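Side-chain contacts in glycoside hydrolase, GH17 family (Formosa sp. Hel1_33_131, PDB 6FCG), which probably hydrolyses laminarin, the beta-1,3-glucan of microalgae, by cutting within the chain as an endo-acting laminarinase of glycoside hydrolase family 17: residues A[386-391]-A[402-407]; A[214-219]-A[230-235]; A[246-251]-A[319-324]; A[105-110]-A[157-162]. One frame throughout, in Å; residues are numbered along the deposited sequence.

Contact 1 (A[386-391]-A[402-407])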
loop_
_atom_site.group_PDB
_atom_site.type_symbol
_atom_site.label_atom_id
_atom_site.label_comp_id
_atom_site.label_asym_id
_atom_site.label_seq_id
_atom_site.Cartn_x
_atom_site.Cartn_y
_atom_site.Cartn_z
ATOM N N LEU A 386 -39.217 0.154 20.347
ATOM C CA LEU A 386 -40.548 0.594 19.933
ATOM C C LEU A 386 -41.334 -0.433 19.147
ATOM O O LEU A 386 -42.554 -0.486 19.280
ATOM C CB LEU A 386 -40.479 1.858 19.089
ATOM C CG LEU A 386 -39.921 3.117 19.760
ATOM C CD1 LEU A 386 -40.076 4.345 18.854
ATOM C CD2 LEU A 386 -40.564 3.401 21.115
ATOM N N VAL A 387 -40.676 -1.229 18.318
ATOM C CA VAL A 387 -41.383 -2.310 17.631
ATOM C C VAL A 387 -41.993 -3.276 18.659
ATOM O O VAL A 387 -43.153 -3.663 18.538
ATOM C CB VAL A 387 -40.485 -3.084 16.636
ATOM C CG1 VAL A 387 -41.199 -4.302 16.042
ATOM C CG2 VAL A 387 -40.044 -2.153 15.522
ATOM N N ASP A 388 -41.204 -3.647 19.669
ATOM C CA ASP A 388 -41.646 -4.569 20.735
ATOM C C ASP A 388 -42.831 -4.029 21.533
ATOM O O ASP A 388 -43.712 -4.787 21.901
ATOM C CB ASP A 388 -40.486 -4.914 21.703
ATOM C CG ASP A 388 -39.360 -5.709 21.037
ATOM O OD1 ASP A 388 -39.560 -6.203 19.896
ATOM O OD2 ASP A 388 -38.278 -5.804 21.652
ATOM N N LYS A 389 -42.857 -2.725 21.776
ATOM C CA LYS A 389 -43.974 -2.125 22.488
ATOM C C LYS A 389 -45.238 -2.077 21.619
ATOM O O LYS A 389 -46.274 -1.670 22.126
ATOM C CB LYS A 389 -43.664 -0.696 22.974
ATOM C CG LYS A 389 -42.317 -0.488 23.643
ATOM C CD LYS A 389 -42.365 -0.197 25.131
ATOM C CE LYS A 389 -41.027 0.413 25.559
ATOM N NZ LYS A 389 -40.886 0.650 27.022
ATOM N N GLY A 390 -45.154 -2.423 20.330
ATOM C CA GLY A 390 -46.316 -2.424 19.451
ATOM C C GLY A 390 -46.669 -1.086 18.805
ATOM O O GLY A 390 -47.707 -0.970 18.156
ATOM N N VAL A 391 -45.784 -0.099 18.919
ATOM C CA VAL A 391 -46.014 1.249 18.400
ATOM C C VAL A 391 -46.369 1.281 16.900
ATOM O O VAL A 391 -47.163 2.122 16.485
ATOM C CB VAL A 391 -44.787 2.164 18.706
ATOM C CG1 VAL A 391 -44.863 3.525 18.006
ATOM C CG2 VAL A 391 -44.680 2.395 20.210
ATOM N N ILE A 402 -43.702 -3.366 9.861
ATOM C CA ILE A 402 -42.510 -2.813 10.463
ATOM C C ILE A 402 -41.862 -3.866 11.348
ATOM O O ILE A 402 -42.248 -4.085 12.489
ATOM C CB ILE A 402 -42.779 -1.512 11.228
ATOM C CG1 ILE A 402 -43.547 -0.513 10.355
ATOM C CG2 ILE A 402 -41.476 -0.885 11.687
ATOM C CD1 ILE A 402 -42.979 -0.272 8.971
ATOM N N THR A 403 -40.815 -4.457 10.791
ATOM C CA THR A 403 -40.058 -5.561 11.362
ATOM C C THR A 403 -38.723 -5.048 11.893
ATOM O O THR A 403 -38.225 -4.016 11.451
ATOM C CB THR A 403 -39.892 -6.599 10.251
ATOM O OG1 THR A 403 -41.048 -7.405 10.297
ATOM C CG2 THR A 403 -38.681 -7.495 10.381
ATOM N N LYS A 404 -38.165 -5.746 12.873
ATOM C CA LYS A 404 -36.813 -5.468 13.349
ATOM C C LYS A 404 -35.757 -5.955 12.367
ATOM O O LYS A 404 -35.891 -7.033 11.803
ATOM C CB LYS A 404 -36.611 -6.119 14.704
ATOM C CG LYS A 404 -37.192 -5.312 15.863
ATOM C CD LYS A 404 -37.991 -6.120 16.881
ATOM C CE LYS A 404 -37.251 -7.328 17.419
ATOM N NZ LYS A 404 -37.880 -7.895 18.640
ATOM N N THR A 405 -34.709 -5.149 12.148
ATOM C CA THR A 405 -33.494 -5.593 11.410
ATOM C C THR A 405 -32.830 -6.690 12.214
ATOM O O THR A 405 -33.059 -6.757 13.421
ATOM C CB THR A 405 -32.438 -4.463 11.204
ATOM O OG1 THR A 405 -32.118 -3.863 12.459
ATOM C CG2 THR A 405 -32.942 -3.376 10.230
ATOM N N TYR A 406 -32.047 -7.559 11.556
ATOM C CA TYR A 406 -31.368 -8.709 12.221
ATOM C C TYR A 406 -32.303 -9.693 12.958
ATOM O O TYR A 406 -31.845 -10.474 13.801
ATOM C CB TYR A 406 -30.331 -8.210 13.253
ATOM C CG TYR A 406 -29.196 -7.435 12.678
ATOM C CD1 TYR A 406 -28.009 -8.077 12.328
ATOM C CD2 TYR A 406 -29.287 -6.054 12.499
ATOM C CE1 TYR A 406 -26.953 -7.376 11.819
ATOM C CE2 TYR A 406 -28.224 -5.331 11.985
ATOM C CZ TYR A 406 -27.054 -6.005 11.654
ATOM O OH TYR A 406 -26.008 -5.299 11.143
ATOM N N ASN A 407 -33.602 -9.646 12.688
ATOM C CA ASN A 407 -34.580 -10.401 13.469
ATOM C C ASN A 407 -34.579 -10.105 14.933
ATOM O O ASN A 407 -34.943 -10.959 15.742
ATOM C CB ASN A 407 -34.434 -11.898 13.223
ATOM C CG ASN A 407 -35.234 -12.271 12.056
ATOM O OD1 ASN A 407 -36.437 -12.150 12.162
ATOM N ND2 ASN A 407 -34.619 -12.481 10.889
#
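Val387 and Asp388, in the last turn of helix 384-388, meet Lys404 just as that helix closes in a Schellman motif. Gly390, at positive phi, ends the turn: its N bonds to Val387 O and the N of Val391 reaches back to Leu386 O. After a short hairpin of strands 396-397 and 400-401 the chain returns, and Lys404 lies along the helix end. Val387 turns its CG1 anti to the backbone N (chi1 174°), which aims that methyl at the returning chain, 3.7 Å from Ile402 O and 3.8 Å from Lys404 CD. Its other methyl, CG2, faces Ile402 CG2 at 4.3 Å, beside the buried Ile402 side chain that also rests on Phe373 and Ile77. The lysine is not extended. Bends at chi2 and chi3 (52°) fold its methylene chain over Val387, so that CD passes the valine before the amine swings round to the acid; Trp384 touches the same lysine. Asp388 and Lys404 meet with their side chains roughly perpendicular, on the exposed side of the helix end. There the ion pair closes as a hydrogen bond of 2.7 Å from Lys404 NZ to the syn lone pair of Asp388 OD1.

Contact 2 (A[214-219]-A[230-235])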
loop_
_atom_site.group_PDB
_atom_site.type_symbol
_atom_site.label_atom_id
_atom_site.label_comp_id
_atom_site.label_asym_id
_atom_site.label_seq_id
_atom_site.Cartn_x
_atom_site.Cartn_y
_atom_site.Cartn_z
ATOM N N ALA A 214 -20.015 26.259 10.758
ATOM C CA ALA A 214 -18.997 27.212 10.327
ATOM C C ALA A 214 -19.604 28.376 9.542
ATOM O O ALA A 214 -19.162 29.508 9.661
ATOM C CB ALA A 214 -17.920 26.496 9.497
ATOM N N SER A 215 -20.617 28.091 8.748
ATOM C CA SER A 215 -21.326 29.133 7.987
ATOM C C SER A 215 -22.031 30.145 8.881
ATOM O O SER A 215 -22.170 31.294 8.521
ATOM C CB SER A 215 -22.367 28.498 7.058
ATOM O OG SER A 215 -21.765 27.524 6.236
ATOM N N TRP A 216 -22.454 29.694 10.049
ATOM C CA TRP A 216 -23.057 30.556 11.029
ATOM C C TRP A 216 -22.054 31.198 11.949
ATOM O O TRP A 216 -22.433 31.773 12.966
ATOM C CB TRP A 216 -24.088 29.777 11.863
ATOM C CG TRP A 216 -25.427 29.600 11.178
ATOM C CD1 TRP A 216 -26.037 28.408 10.853
ATOM C CD2 TRP A 216 -26.289 30.631 10.740
ATOM N NE1 TRP A 216 -27.240 28.655 10.240
ATOM C CE2 TRP A 216 -27.429 30.016 10.187
ATOM C CE3 TRP A 216 -26.228 32.018 10.795
ATOM C CZ2 TRP A 216 -28.502 30.749 9.681
ATOM C CZ3 TRP A 216 -27.299 32.760 10.277
ATOM C CH2 TRP A 216 -28.414 32.116 9.721
ATOM N N GLY A 217 -20.772 31.124 11.613
ATOM C CA GLY A 217 -19.731 31.804 12.380
ATOM C C GLY A 217 -19.031 31.019 13.470
ATOM O O GLY A 217 -18.216 31.581 14.165
ATOM N N GLY A 218 -19.305 29.734 13.604
ATOM C CA GLY A 218 -18.705 28.945 14.676
ATOM C C GLY A 218 -17.382 28.257 14.362
ATOM O O GLY A 218 -16.952 27.399 15.133
ATOM N N GLY A 219 -16.752 28.587 13.241
ATOM C CA GLY A 219 -15.510 27.901 12.825
ATOM C C GLY A 219 -14.515 28.918 12.266
ATOM O O GLY A 219 -14.218 29.903 12.913
ATOM N N LYS A 230 -25.631 40.659 9.437
ATOM C CA LYS A 230 -26.961 41.118 9.053
ATOM C C LYS A 230 -27.937 39.956 8.900
ATOM O O LYS A 230 -29.120 40.099 9.247
ATOM C CB LYS A 230 -26.941 41.923 7.738
ATOM C CG LYS A 230 -26.105 43.187 7.799
ATOM C CD LYS A 230 -26.493 44.204 6.748
ATOM C CE LYS A 230 -25.399 45.248 6.665
ATOM N NZ LYS A 230 -24.711 45.128 5.394
ATOM N N LEU A 231 -27.450 38.829 8.370
ATOM C CA LEU A 231 -28.264 37.635 8.253
ATOM C C LEU A 231 -28.676 37.090 9.609
ATOM O O LEU A 231 -29.825 36.712 9.809
ATOM C CB LEU A 231 -27.516 36.544 7.484
ATOM C CG LEU A 231 -28.259 35.211 7.334
ATOM C CD1 LEU A 231 -29.528 35.378 6.518
ATOM C CD2 LEU A 231 -27.355 34.198 6.678
ATOM N N ILE A 232 -27.731 37.052 10.540
ATOM C CA ILE A 232 -28.021 36.643 11.912
ATOM C C ILE A 232 -29.073 37.553 12.560
ATOM O O ILE A 232 -29.898 37.050 13.312
ATOM C CB ILE A 232 -26.748 36.572 12.768
ATOM C CG1 ILE A 232 -25.881 35.402 12.302
ATOM C CG2 ILE A 232 -27.077 36.390 14.241
ATOM C CD1 ILE A 232 -24.424 35.526 12.674
ATOM N N GLU A 233 -29.042 38.866 12.271
ATOM C CA GLU A 233 -30.113 39.804 12.686
ATOM C C GLU A 233 -31.442 39.515 12.022
ATOM O O GLU A 233 -32.452 39.606 12.663
ATOM C CB GLU A 233 -29.781 41.312 12.404
ATOM C CG GLU A 233 -28.828 42.010 13.451
ATOM C CD GLU A 233 -29.394 42.214 14.867
ATOM O OE1 GLU A 233 -30.389 41.602 15.277
ATOM O OE2 GLU A 233 -28.763 42.960 15.645
ATOM N N ALA A 234 -31.441 39.201 10.733
ATOM C CA ALA A 234 -32.686 39.082 9.969
ATOM C C ALA A 234 -33.480 37.818 10.249
ATOM O O ALA A 234 -34.705 37.867 10.225
ATOM C CB ALA A 234 -32.403 39.186 8.479
ATOM N N VAL A 235 -32.813 36.693 10.514
ATOM C CA VAL A 235 -33.527 35.411 10.746
ATOM C C VAL A 235 -34.259 35.387 12.082
ATOM O O VAL A 235 -33.901 36.121 12.996
ATOM C CB VAL A 235 -32.601 34.156 10.672
ATOM C CG1 VAL A 235 -32.028 34.009 9.282
ATOM C CG2 VAL A 235 -31.498 34.167 11.716
#
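Trp216 has CG anti to its carbonyl carbon (chi1 -80°), which swings the indole out of the weakly bonded helix 214-218 toward helix 226-234. On the receiving helix Leu231 turns the other way, with CG anti to the backbone N (chi1 178°). Leu231 and Ile232 thereby meet the benzene half of the indole, and Val235 joins them. Ile232 CG1 comes to the ring edge near its plane, 3.6 Å from Trp216 CZ3 and 3.7 Å from Trp216 CE3, the isoleucine and the indole lying alongside each other and pointing opposite ways. Leu231 stands roughly perpendicular to the tryptophan side chain and touches the ring obliquely, its CD2 lying 3.8 Å from Trp216 CH2. Val235, the first residue beyond the helix, adds CG1 at the edge, 4.1 Å from Trp216 CH2. The contact lies within one beta-alpha-beta crossover of the TIM barrel, from strand 206-212 through helices 214-218 and 226-234 to strand 238-241, and the indole is wedged between helix 226-234, Leu238 and Val240 of strand 238-241, and Val288 of helix 266-294. The indole's polar end is also satisfied, since NE1 bonds to Ser239 O, a bond that, with the packing, restrains the ring's rotation. An alanine here would leave Ser239 O without this donor and is likely to open a gap among Leu231, Ile232 and Val235. Lys299 NZ bonds to the carbonyl oxygens of both Ile232 and Val235, where helix 226-234 gives way to the following loop.

Contact 3 (A[246-251]-A[319-324])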
loop_
_atom_site.group_PDB
_atom_site.type_symbol
_atom_site.label_atom_id
_atom_site.label_comp_id
_atom_site.label_asym_id
_atom_site.label_seq_id
_atom_site.Cartn_x
_atom_site.Cartn_y
_atom_site.Cartn_z
ATOM N N HIS A 246 -18.941 12.307 10.091
ATOM C CA HIS A 246 -18.035 12.678 9.014
ATOM C C HIS A 246 -16.654 13.040 9.517
ATOM O O HIS A 246 -15.676 12.711 8.874
ATOM C CB HIS A 246 -18.629 13.818 8.184
ATOM C CG HIS A 246 -19.760 13.370 7.325
ATOM N ND1 HIS A 246 -21.066 13.761 7.530
ATOM C CD2 HIS A 246 -19.786 12.512 6.286
ATOM C CE1 HIS A 246 -21.843 13.188 6.627
ATOM N NE2 HIS A 246 -21.088 12.426 5.860
ATOM N N ASP A 247 -16.586 13.742 10.640
ATOM C CA ASP A 247 -15.318 14.140 11.185
ATOM C C ASP A 247 -14.513 12.984 11.770
ATOM O O ASP A 247 -13.294 13.095 11.859
ATOM C CB ASP A 247 -15.480 15.316 12.166
ATOM C CG ASP A 247 -15.766 16.643 11.454
ATOM O OD1 ASP A 247 -15.551 16.738 10.228
ATOM O OD2 ASP A 247 -16.171 17.622 12.115
ATOM N N THR A 248 -15.121 11.832 12.048
ATOM C CA THR A 248 -14.310 10.620 12.343
ATOM C C THR A 248 -13.274 10.281 11.238
ATOM O O THR A 248 -12.297 9.556 11.500
ATOM C CB THR A 248 -15.118 9.341 12.571
ATOM O OG1 THR A 248 -15.808 8.958 11.371
ATOM C CG2 THR A 248 -16.077 9.523 13.704
ATOM N N HIS A 249 -13.493 10.803 10.023
ATOM C CA HIS A 249 -12.468 10.794 8.989
ATOM C C HIS A 249 -11.765 12.147 8.774
ATOM O O HIS A 249 -10.545 12.203 8.769
ATOM C CB HIS A 249 -13.090 10.359 7.698
ATOM C CG HIS A 249 -12.117 10.291 6.574
ATOM N ND1 HIS A 249 -11.982 11.306 5.649
ATOM C CD2 HIS A 249 -11.227 9.335 6.222
ATOM C CE1 HIS A 249 -11.056 10.969 4.766
ATOM N NE2 HIS A 249 -10.589 9.777 5.089
ATOM N N TYR A 250 -12.528 13.221 8.563
ATOM C CA TYR A 250 -11.975 14.537 8.173
ATOM C C TYR A 250 -11.319 15.330 9.303
ATOM O O TYR A 250 -10.565 16.254 9.025
ATOM C CB TYR A 250 -13.033 15.431 7.491
ATOM C CG TYR A 250 -13.359 14.979 6.130
ATOM C CD1 TYR A 250 -12.564 15.343 5.048
ATOM C CD2 TYR A 250 -14.436 14.119 5.903
ATOM C CE1 TYR A 250 -12.844 14.874 3.765
ATOM C CE2 TYR A 250 -14.734 13.662 4.626
ATOM C CZ TYR A 250 -13.928 14.017 3.572
ATOM O OH TYR A 250 -14.246 13.568 2.329
ATOM N N ASN A 251 -11.628 15.009 10.549
ATOM C CA ASN A 251 -10.971 15.628 11.672
ATOM C C ASN A 251 -11.047 14.712 12.889
ATOM O O ASN A 251 -11.793 14.949 13.834
ATOM C CB ASN A 251 -11.540 17.020 11.966
ATOM C CG ASN A 251 -10.832 17.697 13.145
ATOM O OD1 ASN A 251 -9.630 17.435 13.423
ATOM N ND2 ASN A 251 -11.578 18.533 13.872
ATOM N N LYS A 319 -13.564 -0.187 6.135
ATOM C CA LYS A 319 -12.382 0.199 5.359
ATOM C C LYS A 319 -11.823 1.559 5.759
ATOM O O LYS A 319 -10.936 2.081 5.087
ATOM C CB LYS A 319 -12.696 0.206 3.853
ATOM C CG LYS A 319 -13.370 -1.070 3.291
ATOM C CD LYS A 319 -12.664 -1.554 2.028
ATOM C CE LYS A 319 -13.250 -0.978 0.748
ATOM N NZ LYS A 319 -12.845 -1.810 -0.417
ATOM N N GLY A 320 -12.342 2.135 6.843
ATOM C CA GLY A 320 -11.908 3.448 7.332
ATOM C C GLY A 320 -12.113 3.561 8.836
ATOM O O GLY A 320 -11.591 2.756 9.589
ATOM N N SER A 321 -12.906 4.536 9.265
ATOM C CA SER A 321 -12.958 4.958 10.681
ATOM C C SER A 321 -13.751 4.074 11.630
ATOM O O SER A 321 -13.755 4.340 12.815
ATOM C CB SER A 321 -13.508 6.367 10.766
ATOM O OG SER A 321 -14.917 6.390 10.581
ATOM N N LYS A 322 -14.404 3.025 11.127
ATOM C CA LYS A 322 -15.190 2.089 11.979
ATOM C C LYS A 322 -16.367 2.767 12.707
ATOM O O LYS A 322 -16.750 2.348 13.798
ATOM C CB LYS A 322 -14.307 1.366 13.019
ATOM C CG LYS A 322 -12.946 0.896 12.554
ATOM C CD LYS A 322 -13.011 -0.356 11.729
ATOM C CE LYS A 322 -11.592 -0.889 11.652
ATOM N NZ LYS A 322 -11.339 -1.700 10.449
ATOM N N ALA A 323 -16.928 3.799 12.106
ATOM C CA ALA A 323 -18.010 4.552 12.725
ATOM C C ALA A 323 -19.387 3.953 12.461
ATOM O O ALA A 323 -20.214 3.881 13.355
ATOM C CB ALA A 323 -17.972 5.981 12.223
ATOM N N THR A 324 -19.618 3.496 11.244
ATOM C CA THR A 324 -20.945 3.157 10.801
ATOM C C THR A 324 -21.416 1.732 11.135
ATOM O O THR A 324 -20.818 0.769 10.700
ATOM C CB THR A 324 -21.054 3.324 9.289
ATOM O OG1 THR A 324 -20.047 2.543 8.641
ATOM C CG2 THR A 324 -20.887 4.774 8.923
#
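Thr248 and Ser321 join helix 244-250 to the loop 319-324 through a hydroxyl pair. From its branch point outward, the threonine meets the serine first at CB, which lies 3.6 Å from Ser321 OG and 3.8 Å from Ser321 CB. From there chi1 of 65° sets OG1 between the backbone N and the carbonyl carbon, facing segment 319-324, whereas CG2 takes the position anti to the carbonyl carbon. At the tip, Thr248 OG1 accepts a hydrogen bond of 2.8 Å from Ser321 OG. The same oxygen also bonds to the carbonyl O of Met245, one turn back in helix 244-250, so the buried hydroxyl is held by two partners and works in both senses, giving its proton to the helix and taking one from the serine. Ala323 CB covers it from a further direction, 3.8 Å from Thr248 OG1. Ser321 CB lies 3.5 Å from Thr248 O, and the serine's backbone O takes a bond from the indole of Trp255, which also touches Thr248. Nearby, His249 stacks on Tyr315, and the ring of His246 meets Tyr316 edge-to-face. Helix 244-250 follows strand 238-241 and segment 319-324 follows strand 301-305, so this is a bridge between neighbouring beta-alpha loops at the C-terminal ends of TIM-barrel strands, the end where family 17 enzymes have their substrate cleft.

Contact 4 (A[105-110]-A[157-162])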
loop_
_atom_site.group_PDB
_atom_site.type_symbol
_atom_site.label_atom_id
_atom_site.label_comp_id
_atom_site.label_asym_id
_atom_site.label_seq_id
_atom_site.Cartn_x
_atom_site.Cartn_y
_atom_site.Cartn_z
ATOM N N GLU A 105 -54.701 15.424 3.888
ATOM C CA GLU A 105 -55.618 14.285 3.867
ATOM C C GLU A 105 -55.709 13.567 5.213
ATOM O O GLU A 105 -56.812 13.262 5.676
ATOM C CB GLU A 105 -55.255 13.274 2.786
ATOM C CG GLU A 105 -55.682 13.697 1.386
ATOM C CD GLU A 105 -55.453 12.605 0.344
ATOM O OE1 GLU A 105 -55.228 12.950 -0.835
ATOM O OE2 GLU A 105 -55.490 11.396 0.700
ATOM N N LEU A 106 -54.565 13.313 5.855
ATOM C CA LEU A 106 -54.572 12.640 7.155
ATOM C C LEU A 106 -55.226 13.457 8.277
ATOM O O LEU A 106 -55.807 12.884 9.178
ATOM C CB LEU A 106 -53.179 12.226 7.615
ATOM C CG LEU A 106 -52.403 11.223 6.788
ATOM C CD1 LEU A 106 -50.921 11.375 7.019
ATOM C CD2 LEU A 106 -52.803 9.776 7.068
ATOM N N LYS A 107 -55.112 14.777 8.223
ATOM C CA LYS A 107 -55.788 15.642 9.186
ATOM C C LYS A 107 -57.324 15.692 8.974
ATOM O O LYS A 107 -58.062 15.842 9.941
ATOM C CB LYS A 107 -55.201 17.073 9.182
ATOM C CG LYS A 107 -53.729 17.111 9.548
ATOM C CD LYS A 107 -53.122 18.486 9.761
ATOM C CE LYS A 107 -54.006 19.546 10.371
ATOM N NZ LYS A 107 -53.152 20.671 10.818
ATOM N N ASN A 108 -57.783 15.544 7.731
ATOM C CA ASN A 108 -59.209 15.405 7.457
ATOM C C ASN A 108 -59.756 14.053 7.900
ATOM O O ASN A 108 -60.889 13.997 8.351
ATOM C CB ASN A 108 -59.515 15.589 5.981
ATOM C CG ASN A 108 -59.130 16.968 5.461
ATOM O OD1 ASN A 108 -59.069 17.915 6.203
ATOM N ND2 ASN A 108 -58.905 17.082 4.145
ATOM N N GLU A 109 -58.954 12.992 7.787
ATOM C CA GLU A 109 -59.337 11.648 8.248
ATOM C C GLU A 109 -59.406 11.534 9.752
ATOM O O GLU A 109 -60.224 10.799 10.286
ATOM C CB GLU A 109 -58.370 10.569 7.741
ATOM C CG GLU A 109 -58.570 10.215 6.278
ATOM C CD GLU A 109 -57.444 9.316 5.690
ATOM O OE1 GLU A 109 -57.157 9.399 4.456
ATOM O OE2 GLU A 109 -56.861 8.498 6.451
ATOM N N ASP A 110 -58.542 12.263 10.430
ATOM C CA ASP A 110 -58.358 12.122 11.857
ATOM C C ASP A 110 -58.095 13.522 12.404
ATOM O O ASP A 110 -57.063 14.133 12.121
ATOM C CB ASP A 110 -57.188 11.165 12.122
ATOM C CG ASP A 110 -56.882 10.955 13.621
ATOM O OD1 ASP A 110 -57.587 11.467 14.520
ATOM O OD2 ASP A 110 -55.913 10.240 13.911
ATOM N N PHE A 157 -51.025 26.117 2.962
ATOM C CA PHE A 157 -51.012 25.182 4.097
ATOM C C PHE A 157 -50.461 25.821 5.359
ATOM O O PHE A 157 -49.560 25.273 6.013
ATOM C CB PHE A 157 -50.180 23.935 3.787
ATOM C CG PHE A 157 -50.568 23.221 2.534
ATOM C CD1 PHE A 157 -49.999 23.562 1.326
ATOM C CD2 PHE A 157 -51.431 22.138 2.573
ATOM C CE1 PHE A 157 -50.306 22.870 0.157
ATOM C CE2 PHE A 157 -51.758 21.440 1.413
ATOM C CZ PHE A 157 -51.193 21.815 0.198
ATOM N N PRO A 158 -51.029 26.957 5.762
ATOM C CA PRO A 158 -50.481 27.682 6.947
ATOM C C PRO A 158 -50.656 26.929 8.282
ATOM O O PRO A 158 -50.001 27.258 9.251
ATOM C CB PRO A 158 -51.302 28.974 6.962
ATOM C CG PRO A 158 -52.635 28.527 6.454
ATOM C CD PRO A 158 -52.369 27.447 5.406
ATOM N N ASP A 159 -51.556 25.949 8.314
ATOM C CA ASP A 159 -51.776 25.125 9.496
ATOM C C ASP A 159 -50.675 24.077 9.710
ATOM O O ASP A 159 -50.619 23.449 10.774
ATOM C CB ASP A 159 -53.174 24.441 9.429
ATOM C CG ASP A 159 -53.355 23.479 8.189
ATOM O OD1 ASP A 159 -53.230 23.918 6.996
ATOM O OD2 ASP A 159 -53.680 22.279 8.430
ATOM N N ILE A 160 -49.875 23.824 8.665
ATOM C CA ILE A 160 -48.819 22.821 8.674
ATOM C C ILE A 160 -47.441 23.473 8.599
ATOM O O ILE A 160 -46.561 23.157 9.404
ATOM C CB ILE A 160 -48.990 21.852 7.494
ATOM C CG1 ILE A 160 -50.318 21.108 7.614
ATOM C CG2 ILE A 160 -47.840 20.833 7.446
ATOM C CD1 ILE A 160 -50.749 20.447 6.324
ATOM N N VAL A 161 -47.250 24.358 7.618
ATOM C CA VAL A 161 -45.964 25.034 7.390
ATOM C C VAL A 161 -45.714 26.082 8.478
ATOM O O VAL A 161 -46.414 27.093 8.538
ATOM C CB VAL A 161 -45.926 25.703 6.002
ATOM C CG1 VAL A 161 -44.649 26.506 5.813
ATOM C CG2 VAL A 161 -46.050 24.651 4.918
ATOM N N LYS A 162 -44.727 25.828 9.325
ATOM C CA LYS A 162 -44.351 26.750 10.398
ATOM C C LYS A 162 -43.022 27.467 10.218
ATOM O O LYS A 162 -42.750 28.410 10.947
ATOM C CB LYS A 162 -44.300 25.990 11.713
ATOM C CG LYS A 162 -45.600 25.315 12.054
ATOM C CD LYS A 162 -46.723 26.324 12.292
ATOM C CE LYS A 162 -48.097 25.708 12.088
ATOM N NZ LYS A 162 -49.077 26.801 11.966
#
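Lys107 and Asp159 form a salt bridge, with Lys107 NZ donating to Asp159 OD2 at 2.9 Å. The amine arrives on the anti side of that oxygen, 19° out of the carboxylate plane, and the other oxygen, OD1, has a long, weak ion pair with Arg104. The lysine and the aspartate reach toward one another from the two segments. Lys107 runs out from the last turn of helix 95-109 and bends at chi3, carrying CE to 3.4 Å from Asp159 OD2. Close to the acid along the chain, Lys162 NZ bonds to Pro158 O at 2.9 Å, in the carbonyl plane, and to Val38 O as well. Asp159 sits in an alpha-to-beta turn of the TIM barrel, between helix 143-156 and strand 161-168, where Phe157 O accepts from the N atoms of both Ile160 and Val161. A methionine in place of Lys107 would probably leave Asp159 OD2 without its charge partner, the long pair of OD1 with Arg104 being weak. Farther in, Ile160 turns toward helix 95-109, its CG1 4.3 Å from Lys107 NZ. The isoleucine packs on Leu100 and Ile103 of that helix and on Met117 of strand 116-121, while the lysine chain also touches Phe113.

Along the chain the order is contact 4, contact 2, contact 3, contact 1, each closing before the next opens. Contact 2 ties the start of the connection after strand 206-212 to the end of helix 226-234, just before strand 238-241. Contact 3 joins the connections after strands 238-241 and 301-305, neighbours in the parallel sheet; its centre is 28 Å from that of contact 2. Contact 4 lies at the alpha-to-beta end, beside strands 116-121 and 161-168, with its centre 40 Å from that of contact 3 across the chain's centre. Contact 1, across the chain's centre from contact 2 (41 Å between centres), joins helix 384-388 to the chain beyond its hairpin. None touches another; they are separate local contacts spread round the fold.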